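Local coordinates for caspase-1 (Spodoptera frugiperda, PDB 1M72), which is a cysteine protease that cleaves protein substrates in the caspase cascade that carries out apoptosis, at the interface of chains A and B. Sequence-based numbering; all coordinates share one arbitrary frame. Chains: chain A/B, Caspase-1.

The interface of chains A and B. Residues chain A 159, 233-234, 237, 250; chain B 174-177.
B:Arg175 meets A:Glu237 in a salt bridge between the two heterodimers of this caspase, a peptidase of family C14A. The mature enzyme is a heterotetramer of two antiparallel heterodimers, and this patch, which recurs with the chains exchanged, is part of their two-fold interface. Strands 159-162 of A and 173-176 of B match the loops beside the active site that pack across the dimer in active caspases, and this pairing probably supports the substrate-binding loops. The centre of the patch is about 18 Å from the catalytic cysteine A:Cys150. B:Arg175 buries the most surface here, 57 Å². Its NE reaches carboxylate oxygen OE1 of A:Glu237 at 2.7 Å, nearly straight (167° at H). The oxygen sits at the guanidinium edge, in plane, while the carboxylate itself is turned 63° from that plane. NH2 adds a weak bond to the same OE1. A bend at chi3 (51°) turns the guanidinium off the line of the chain, and the extended side chain of A:Glu237 runs nearly perpendicular to that of B:Arg175. CB and CG of B:Arg175 pack near the carbonyl oxygen of A:Ile159.

A:Ile159 forms an antiparallel bridge with B:Ile176. Its N donates to B:Ile176 O at 2.8 Å, and B:Ile176 N returns a bond to A:Ile159 O at 2.9 Å. The two side chains run alongside each other in the same direction, with methyl CG2 of A:Ile159 3.6 Å from CG1 of B:Ile176.

On the side of the B strand away from A:Ile159 lies A:Lys250. Its chain folds at chi2 and chi3, lays CB on B:Pro177 and slants across B:Arg175. The ammonium NZ donates to A:Ala233 O, near the end of helix 221-235, at 2.9 Å from above the carbonyl plane. Its bond to B:Arg175 O is weak. A water also joins B:Arg175 O to A:Leu234 O. Methyl CD2 of A:Leu234 touches ring atom CD1 of B:Tyr174 at 3.6 Å and also packs near CG2 of B:Ile176. B:Pro177 sets CD against CB of A:Ala233 at 3.6 Å.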
ATOM      1  N   ILE A 159      -5.163  -1.737 -21.228  1.00 27.67           N
ATOM      2  CA  ILE A 159      -6.040  -0.955 -22.099  1.00 26.99           C
ATOM      3  C   ILE A 159      -5.192   0.116 -22.828  1.00 27.87           C
ATOM      4  O   ILE A 159      -4.176   0.571 -22.300  1.00 29.56           O
ATOM      5  CB  ILE A 159      -7.167  -0.274 -21.317  1.00 23.75           C
ATOM      6  CG1 ILE A 159      -8.155   0.378 -22.296  1.00 23.85           C
ATOM      7  CG2 ILE A 159      -6.581   0.774 -20.385  1.00 24.12           C
ATOM      8  CD1 ILE A 159      -9.497   0.791 -21.672  1.00 23.97           C
ATOM      9  N   ALA A 233       4.342   0.159 -15.384  1.00 18.09           N
ATOM     10  CA  ALA A 233       3.040   0.248 -16.079  1.00 19.12           C
ATOM     11  C   ALA A 233       3.086   0.695 -17.529  1.00 21.20           C
ATOM     12  O   ALA A 233       2.215   0.340 -18.334  1.00 20.38           O
ATOM     13  CB  ALA A 233       2.123   1.172 -15.333  1.00 16.52           C
ATOM     14  N   LEU A 234       4.082   1.510 -17.862  1.00 23.12           N
ATOM     15  CA  LEU A 234       4.180   2.041 -19.215  1.00 25.55           C
ATOM     16  C   LEU A 234       5.205   1.408 -20.148  1.00 26.16           C
ATOM     17  O   LEU A 234       4.920   1.220 -21.303  1.00 26.98           O
ATOM     18  CB  LEU A 234       4.449   3.568 -19.173  1.00 23.71           C
ATOM     19  CG  LEU A 234       3.370   4.447 -18.536  1.00 26.63           C
ATOM     20  CD1 LEU A 234       3.790   5.898 -18.428  1.00 25.22           C
ATOM     21  CD2 LEU A 234       2.143   4.332 -19.364  1.00 28.43           C
ATOM     22  N   GLU A 237       5.528  -4.735 -21.599  1.00 30.87           N
ATOM     23  CA  GLU A 237       4.364  -5.405 -22.129  1.00 32.82           C
ATOM     24  C   GLU A 237       4.891  -6.795 -22.534  1.00 31.18           C
ATOM     25  O   GLU A 237       5.954  -6.905 -23.161  1.00 30.72           O
ATOM     26  CB  GLU A 237       3.815  -4.625 -23.326  1.00 34.40           C
ATOM     27  CG  GLU A 237       2.634  -5.307 -23.958  1.00 40.91           C
ATOM     28  CD  GLU A 237       1.981  -4.483 -25.037  1.00 43.78           C
ATOM     29  OE1 GLU A 237       1.123  -3.653 -24.684  1.00 45.52           O
ATOM     30  OE2 GLU A 237       2.325  -4.674 -26.233  1.00 46.70           O
ATOM     31  N   LYS A 250       0.074  -6.682 -19.419  1.00 23.59           N
ATOM     32  CA  LYS A 250       0.546  -5.540 -18.652  1.00 20.57           C
ATOM     33  C   LYS A 250       0.685  -5.809 -17.165  1.00 22.14           C
ATOM     34  O   LYS A 250       0.150  -6.796 -16.653  1.00 21.24           O
ATOM     35  CB  LYS A 250      -0.432  -4.389 -18.876  1.00 19.76           C
ATOM     36  CG  LYS A 250      -0.628  -4.035 -20.350  1.00 19.92           C
ATOM     37  CD  LYS A 250       0.649  -3.417 -20.944  1.00 21.75           C
ATOM     38  CE  LYS A 250       0.842  -2.028 -20.327  1.00 24.62           C
ATOM     39  NZ  LYS A 250       2.159  -1.479 -20.638  1.00 22.86           N
TER
ATOM     40  N   TYR B 174      -0.918   5.171 -25.786  1.00 30.96           N
ATOM     41  CA  TYR B 174      -0.052   4.330 -24.967  1.00 30.34           C
ATOM     42  C   TYR B 174      -0.956   3.400 -24.151  1.00 28.46           C
ATOM     43  O   TYR B 174      -2.149   3.685 -23.943  1.00 26.95           O
ATOM     44  CB  TYR B 174       0.906   5.182 -24.073  1.00 28.45           C
ATOM     45  CG  TYR B 174       0.221   6.086 -23.078  1.00 30.71           C
ATOM     46  CD1 TYR B 174      -0.101   5.630 -21.791  1.00 28.13           C
ATOM     47  CD2 TYR B 174      -0.117   7.398 -23.420  1.00 29.52           C
ATOM     48  CE1 TYR B 174      -0.753   6.479 -20.866  1.00 32.35           C
ATOM     49  CE2 TYR B 174      -0.753   8.253 -22.518  1.00 28.22           C
ATOM     50  CZ  TYR B 174      -1.070   7.798 -21.238  1.00 31.75           C
ATOM     51  OH  TYR B 174      -1.667   8.665 -20.330  1.00 31.86           O
ATOM     52  N   ARG B 175      -0.393   2.274 -23.727  1.00 28.19           N
ATOM     53  CA  ARG B 175      -1.142   1.272 -22.970  1.00 25.98           C
ATOM     54  C   ARG B 175      -0.761   1.188 -21.529  1.00 23.05           C
ATOM     55  O   ARG B 175       0.421   1.275 -21.194  1.00 21.46           O
ATOM     56  CB  ARG B 175      -0.984  -0.112 -23.606  1.00 26.05           C
ATOM     57  CG  ARG B 175      -1.864  -0.246 -24.798  1.00 33.81           C
ATOM     58  CD  ARG B 175      -1.462  -1.406 -25.662  1.00 35.58           C
ATOM     59  NE  ARG B 175      -1.325  -2.628 -24.884  1.00 40.92           N
ATOM     60  CZ  ARG B 175      -2.323  -3.366 -24.416  1.00 38.85           C
ATOM     61  NH1 ARG B 175      -3.588  -3.027 -24.635  1.00 37.12           N
ATOM     62  NH2 ARG B 175      -2.029  -4.468 -23.733  1.00 42.94           N
ATOM     63  N   ILE B 176      -1.780   0.986 -20.686  1.00 20.38           N
ATOM     64  CA  ILE B 176      -1.597   0.869 -19.236  1.00 21.17           C
ATOM     65  C   ILE B 176      -2.298  -0.377 -18.714  1.00 21.82           C
ATOM     66  O   ILE B 176      -3.165  -0.931 -19.390  1.00 21.37           O
ATOM     67  CB  ILE B 176      -2.177   2.103 -18.501  1.00 19.19           C
ATOM     68  CG1 ILE B 176      -3.708   2.167 -18.717  1.00 17.61           C
ATOM     69  CG2 ILE B 176      -1.469   3.370 -19.021  1.00 19.71           C
ATOM     70  CD1 ILE B 176      -4.513   3.054 -17.694  1.00 18.74           C
ATOM     71  N   PRO B 177      -1.927  -0.843 -17.507  1.00 23.22           N
ATOM     72  CA  PRO B 177      -2.554  -2.046 -16.920  1.00 23.57           C
ATOM     73  C   PRO B 177      -3.937  -1.636 -16.466  1.00 23.83           C
ATOM     74  O   PRO B 177      -4.108  -0.498 -16.019  1.00 25.18           O
ATOM     75  CB  PRO B 177      -1.646  -2.379 -15.722  1.00 22.85           C
ATOM     76  CG  PRO B 177      -0.355  -1.709 -16.030  1.00 22.71           C
ATOM     77  CD  PRO B 177      -0.763  -0.414 -16.713  1.00 22.08           C
TER
HETATM   78  O   HOH W   1       2.675   2.360 -22.562  1.00 25.44           O